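Local coordinates for glucose-1-phosphate uridylyltransferase (Sphingomonas elodea, PDB 2UX8), which catalyses the transfer of a uridylyl group from UTP to glucose 1-phosphate, giving UDP-glucose and diphosphate, at the interface of chains A and B. Residues are numbered along the deposited sequence; one frame, centred on the assembly and turned at random. Chains: chain A/B, Glucose-1-phosphate uridylyltransferase.

Contact 1: the interface of chains A and B. Residues chain A 30, 33; chain B 76-79, 81, 98, 101.
A:Lys33 of one subunit drives its extended side chain into chain B, across a two-fold interface between copies of one protein, and ends among backbone carbonyls and a threonine hydroxyl. With CG anti to the backbone N (chi1 -179°) and the chain straight beyond it, the terminal amine is carried as far from its own backbone as the side chain allows. NZ donates to the main-chain O of B:Asp79 at 2.7 Å, tilted somewhat from the carbonyl plane, with a C=O...N angle of 153°. It also donates to the main-chain O of B:His77 at 3.0 Å, here from above the carbonyl plane rather than along a lone pair. A third bond runs from NZ to the hydroxyl OG1 of B:Thr101, also 3.0 Å, and a water lies 3.1 Å from NZ and within reach of the same hydroxyl. If charged, as is likely, NZ would be met by uncharged oxygens, whose partial negative charge would probably favour it.

The aliphatic part of the lysine is lined by B:Ala81, whose CB lies 3.8 Å from CE of A:Lys33 and nearly as close to CG. A:Pro30 packs beside it on chain A: its CB rests on methyl CG2 of B:Thr101 at 3.7 Å, and its O lies in the plane of the B:His77 ring, at the edge, 3.4 Å from CE1 of that histidine. The imidazole in turn points its CD2 edge into the face of the B:Phe78 ring. B:Thr101 crosses the lysine obliquely; its OG1 (chi1 60°) donates to the main-chain O of B:Leu98 at 2.6 Å, in the carbonyl plane, which is likely to fix the hydroxyl's rotation and leave its acceptor side to A:Lys33.

On chain A the contact is a loop that includes the cis-linked A:Pro30; on chain B it gathers the end of helix 72-77, the loop leading towards helix 82-89, and the 3-10 helix 95-98 with the loop after it.

Contact 2: the interface of chains A and B. Residues chain A 44, 84, 88, 97-98; chain B 29-30.
B:Leu29 pushes its side chain among A:Val97, A:Leu98, A:Met88 and A:Leu84, an apolar pocket on chain A within the two-fold interface of the two copies. The close packing is against A:Val97, whose CG1 meets CB of B:Leu29 at 3.4 Å, the two side chains crossing at about a right angle. That methyl is anti to the valine backbone N (chi1 177°), the setting that brings it onto the leucine. Further out along the leucine, CD2 meets SD of A:Met88 at 3.7 Å, tip to tip, the methionine being bent at chi2, which sets the sulfur there, and again at chi3, which turns the methyl CE. The fit then slackens: CD2 of A:Leu98 stays 4.1 Å from the leucine CG, and CD2 of A:Leu84 stands 4.3 Å from CD1 of B:Leu29.

The proline flank has a different character. B:Pro30, joined to B:Leu29 by a cis peptide bond, lays its ring against a backbone oxygen: CG is 3.6 Å from O of A:Val97. Replacing B:Pro30 by a glycine would probably remove the ring packed against the A:Val97 carbonyl and let the cis turn relax, so that B:Leu29 would be less firmly aimed into its pocket.

Chain B supplies the loop just after the 3-10 helix 26-28; chain A supplies helix 82-89, the 3-10 helix 95-98 and the turn between strands 41-42 and 45-46.

Contact 1: the interface of chains A and B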
ATOM      1  N   PRO A  30     -20.694  -3.909  -3.051  1.00 28.30           N
ATOM      2  CA  PRO A  30     -19.367  -4.039  -2.451  1.00 26.97           C
ATOM      3  C   PRO A  30     -18.190  -3.600  -3.304  1.00 26.37           C
ATOM      4  O   PRO A  30     -17.044  -3.741  -2.878  1.00 26.06           O
ATOM      5  CB  PRO A  30     -19.314  -5.509  -2.102  1.00 13.70           C
ATOM      6  CG  PRO A  30     -19.961  -6.132  -3.301  1.00 14.17           C
ATOM      7  CD  PRO A  30     -21.168  -5.219  -3.544  1.00 15.04           C
ATOM      8  N   LYS A  33     -15.723  -1.257  -1.622  1.00 32.32           N
ATOM      9  CA  LYS A  33     -15.279  -1.643  -0.294  1.00 33.44           C
ATOM     10  C   LYS A  33     -13.818  -1.313  -0.055  1.00 34.57           C
ATOM     11  O   LYS A  33     -13.435  -0.895   1.036  1.00 36.23           O
ATOM     12  CB  LYS A  33     -15.491  -3.140  -0.064  1.00 36.44           C
ATOM     13  CG  LYS A  33     -15.061  -3.593   1.317  1.00 36.16           C
ATOM     14  CD  LYS A  33     -15.259  -5.082   1.508  1.00 36.43           C
ATOM     15  CE  LYS A  33     -14.583  -5.581   2.783  1.00 35.37           C
ATOM     16  NZ  LYS A  33     -14.803  -7.054   2.967  1.00 38.35           N
TER
ATOM     17  N   ASP B  76      -7.317  -6.240   0.381  1.00 53.79           N
ATOM     18  CA  ASP B  76      -8.164  -5.494   1.289  1.00 53.05           C
ATOM     19  C   ASP B  76      -9.634  -5.794   1.079  1.00 52.36           C
ATOM     20  O   ASP B  76     -10.418  -5.822   2.032  1.00 52.97           O
ATOM     21  CB  ASP B  76      -7.913  -4.003   1.122  1.00 45.26           C
ATOM     22  CG  ASP B  76      -6.499  -3.620   1.474  1.00 45.17           C
ATOM     23  OD1 ASP B  76      -5.937  -4.243   2.395  1.00 45.63           O
ATOM     24  OD2 ASP B  76      -5.949  -2.695   0.847  1.00 45.77           O
ATOM     25  N   HIS B  77     -10.000  -6.027  -0.174  1.00 33.98           N
ATOM     26  CA  HIS B  77     -11.378  -6.317  -0.507  1.00 31.90           C
ATOM     27  C   HIS B  77     -11.938  -7.517   0.259  1.00 31.66           C
ATOM     28  O   HIS B  77     -13.121  -7.542   0.583  1.00 31.61           O
ATOM     29  CB  HIS B  77     -11.515  -6.572  -2.004  1.00 34.34           C
ATOM     30  CG  HIS B  77     -12.915  -6.874  -2.426  1.00 31.42           C
ATOM     31  ND1 HIS B  77     -13.850  -5.887  -2.659  1.00 31.02           N
ATOM     32  CD2 HIS B  77     -13.561  -8.052  -2.592  1.00 27.95           C
ATOM     33  CE1 HIS B  77     -15.012  -6.445  -2.950  1.00 27.62           C
ATOM     34  NE2 HIS B  77     -14.864  -7.757  -2.914  1.00 26.94           N
ATOM     35  N   PHE B  78     -11.093  -8.502   0.549  1.00 40.76           N
ATOM     36  CA  PHE B  78     -11.557  -9.691   1.245  1.00 40.36           C
ATOM     37  C   PHE B  78     -11.208  -9.730   2.718  1.00 41.09           C
ATOM     38  O   PHE B  78     -11.098 -10.797   3.314  1.00 41.74           O
ATOM     39  CB  PHE B  78     -11.029 -10.953   0.559  1.00 29.69           C
ATOM     40  CG  PHE B  78     -11.568 -11.158  -0.826  1.00 28.78           C
ATOM     41  CD1 PHE B  78     -10.902 -10.650  -1.932  1.00 27.95           C
ATOM     42  CD2 PHE B  78     -12.768 -11.838  -1.022  1.00 26.94           C
ATOM     43  CE1 PHE B  78     -11.422 -10.813  -3.225  1.00 25.58           C
ATOM     44  CE2 PHE B  78     -13.298 -12.005  -2.302  1.00 25.23           C
ATOM     45  CZ  PHE B  78     -12.622 -11.490  -3.408  1.00 26.34           C
ATOM     46  N   ASP B  79     -11.043  -8.561   3.312  1.00 32.45           N
ATOM     47  CA  ASP B  79     -10.724  -8.481   4.725  1.00 32.22           C
ATOM     48  C   ASP B  79     -11.768  -7.541   5.330  1.00 31.68           C
ATOM     49  O   ASP B  79     -12.612  -7.003   4.618  1.00 31.04           O
ATOM     50  CB  ASP B  79      -9.301  -7.921   4.885  1.00 48.91           C
ATOM     51  CG  ASP B  79      -8.701  -8.209   6.252  1.00 50.94           C
ATOM     52  OD1 ASP B  79      -9.336  -8.926   7.055  1.00 51.70           O
ATOM     53  OD2 ASP B  79      -7.584  -7.721   6.521  1.00 51.66           O
ATOM     54  N   ALA B  81     -13.292  -4.251   6.432  1.00 30.48           N
ATOM     55  CA  ALA B  81     -13.090  -2.852   6.084  1.00 30.40           C
ATOM     56  C   ALA B  81     -13.493  -2.101   7.344  1.00 31.41           C
ATOM     57  O   ALA B  81     -14.592  -1.544   7.445  1.00 31.38           O
ATOM     58  CB  ALA B  81     -13.982  -2.474   4.922  1.00 23.43           C
ATOM     59  N   LEU B  98     -22.309  -6.469   2.162  1.00 34.80           N
ATOM     60  CA  LEU B  98     -20.940  -6.975   2.160  1.00 35.01           C
ATOM     61  C   LEU B  98     -20.884  -8.493   2.334  1.00 36.33           C
ATOM     62  O   LEU B  98     -19.806  -9.081   2.398  1.00 36.40           O
ATOM     63  CB  LEU B  98     -20.142  -6.301   3.296  1.00 31.48           C
ATOM     64  CG  LEU B  98     -19.295  -5.040   3.066  1.00 28.40           C
ATOM     65  CD1 LEU B  98     -19.834  -4.208   1.962  1.00 24.94           C
ATOM     66  CD2 LEU B  98     -19.262  -4.230   4.309  1.00 27.36           C
ATOM     67  N   THR B 101     -18.087 -11.040   1.071  1.00 49.44           N
ATOM     68  CA  THR B 101     -16.842 -10.365   0.754  1.00 49.24           C
ATOM     69  C   THR B 101     -15.771 -10.791   1.726  1.00 49.24           C
ATOM     70  O   THR B 101     -14.601 -10.488   1.536  1.00 49.20           O
ATOM     71  CB  THR B 101     -16.947  -8.838   0.841  1.00 48.47           C
ATOM     72  OG1 THR B 101     -17.327  -8.456   2.165  1.00 48.96           O
ATOM     73  CG2 THR B 101     -17.955  -8.318  -0.142  1.00 47.42           C
TER
HETATM   74  O   HOH W   1     -16.627  -7.851   5.324  1.00 29.12           O

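Contact 2: the interface of chains A and B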
ATOM      1  N   ASP A  44     -13.210   3.058 -20.199  1.00 44.42           N
ATOM      2  CA  ASP A  44     -11.754   3.121 -20.267  1.00 45.35           C
ATOM      3  C   ASP A  44     -10.991   3.835 -19.188  1.00 46.04           C
ATOM      4  O   ASP A  44      -9.829   3.526 -18.918  1.00 46.38           O
ATOM      5  CB  ASP A  44     -11.357   3.836 -21.549  1.00 42.16           C
ATOM      6  CG  ASP A  44     -11.016   2.907 -22.633  1.00 43.18           C
ATOM      7  OD1 ASP A  44     -10.629   1.771 -22.301  1.00 45.15           O
ATOM      8  OD2 ASP A  44     -11.117   3.319 -23.805  1.00 44.23           O
ATOM      9  N   LEU A  84       4.917  -0.648 -15.310  1.00 27.85           N
ATOM     10  CA  LEU A  84       4.010  -0.781 -16.432  1.00 27.10           C
ATOM     11  C   LEU A  84       4.605  -0.207 -17.710  1.00 27.47           C
ATOM     12  O   LEU A  84       4.641  -0.873 -18.740  1.00 27.92           O
ATOM     13  CB  LEU A  84       2.694  -0.069 -16.118  1.00 32.06           C
ATOM     14  CG  LEU A  84       1.720   0.089 -17.288  1.00 32.35           C
ATOM     15  CD1 LEU A  84       1.074  -1.232 -17.590  1.00 30.85           C
ATOM     16  CD2 LEU A  84       0.670   1.116 -16.955  1.00 30.99           C
ATOM     17  N   MET A  88       5.402  -2.183 -21.199  1.00 42.13           N
ATOM     18  CA  MET A  88       4.856  -1.795 -22.489  1.00 42.36           C
ATOM     19  C   MET A  88       5.993  -1.575 -23.465  1.00 42.30           C
ATOM     20  O   MET A  88       5.930  -2.009 -24.612  1.00 42.82           O
ATOM     21  CB  MET A  88       4.074  -0.494 -22.376  1.00 59.02           C
ATOM     22  CG  MET A  88       3.070  -0.469 -21.265  1.00 60.65           C
ATOM     23  SD  MET A  88       1.423  -0.193 -21.889  1.00 64.54           S
ATOM     24  CE  MET A  88       1.455   1.503 -22.281  1.00 63.62           C
ATOM     25  N   VAL A  97      -1.572   5.845 -24.865  1.00 70.33           N
ATOM     26  CA  VAL A  97      -2.780   5.436 -24.155  1.00 70.42           C
ATOM     27  C   VAL A  97      -2.838   6.123 -22.794  1.00 70.28           C
ATOM     28  O   VAL A  97      -3.906   6.272 -22.206  1.00 71.15           O
ATOM     29  CB  VAL A  97      -2.779   3.911 -23.914  1.00 49.64           C
ATOM     30  CG1 VAL A  97      -3.983   3.501 -23.122  1.00 49.72           C
ATOM     31  CG2 VAL A  97      -2.761   3.187 -25.223  1.00 50.87           C
ATOM     32  N   LEU A  98      -1.676   6.540 -22.303  1.00 34.43           N
ATOM     33  CA  LEU A  98      -1.557   7.182 -21.001  1.00 34.13           C
ATOM     34  C   LEU A  98      -1.465   8.692 -21.060  1.00 35.52           C
ATOM     35  O   LEU A  98      -1.277   9.342 -20.039  1.00 35.26           O
ATOM     36  CB  LEU A  98      -0.315   6.671 -20.275  1.00 32.93           C
ATOM     37  CG  LEU A  98      -0.131   5.178 -20.033  1.00 30.51           C
ATOM     38  CD1 LEU A  98       1.181   4.961 -19.327  1.00 28.55           C
ATOM     39  CD2 LEU A  98      -1.273   4.634 -19.188  1.00 30.71           C
TER
ATOM     40  N   LEU B  29      -6.052  -0.037 -20.258  1.00 59.86           N
ATOM     41  CA  LEU B  29      -5.458   1.253 -19.895  1.00 58.30           C
ATOM     42  C   LEU B  29      -6.330   2.331 -20.512  1.00 57.76           C
ATOM     43  O   LEU B  29      -6.927   2.119 -21.556  1.00 58.63           O
ATOM     44  CB  LEU B  29      -4.033   1.380 -20.427  1.00 44.38           C
ATOM     45  CG  LEU B  29      -2.831   0.862 -19.622  1.00 43.38           C
ATOM     46  CD1 LEU B  29      -3.255   0.109 -18.391  1.00 42.39           C
ATOM     47  CD2 LEU B  29      -2.013  -0.029 -20.490  1.00 42.69           C
ATOM     48  N   PRO B  30      -6.403   3.512 -19.868  1.00 49.78           N
ATOM     49  CA  PRO B  30      -5.701   3.836 -18.624  1.00 48.73           C
ATOM     50  C   PRO B  30      -6.323   3.373 -17.320  1.00 48.64           C
ATOM     51  O   PRO B  30      -5.692   3.476 -16.266  1.00 49.40           O
ATOM     52  CB  PRO B  30      -5.650   5.360 -18.637  1.00 21.79           C
ATOM     53  CG  PRO B  30      -6.556   5.815 -19.749  1.00 22.71           C
ATOM     54  CD  PRO B  30      -7.291   4.616 -20.261  1.00 23.32           C
TER

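Contact 1 and contact 2 lie about 26 Å apart, between their C-alpha centres, in one two-fold interface, and they use largely the same two regions with the chains exchanged, contact 1 adding the end of helix 72-77 and contact 2 the turn between strands 41-42 and 45-46. The loop after the 3-10 helix 26-28 comes from chain A in contact 1 and from chain B in contact 2; Pro30 and Leu98 take part in both. This reciprocal exchange links two subunits of the deposited tetramer, whose quaternary structure is unique among nucleoside diphosphate-sugar pyrophosphorylases; the coordinates alone do not show that this pair forms in solution.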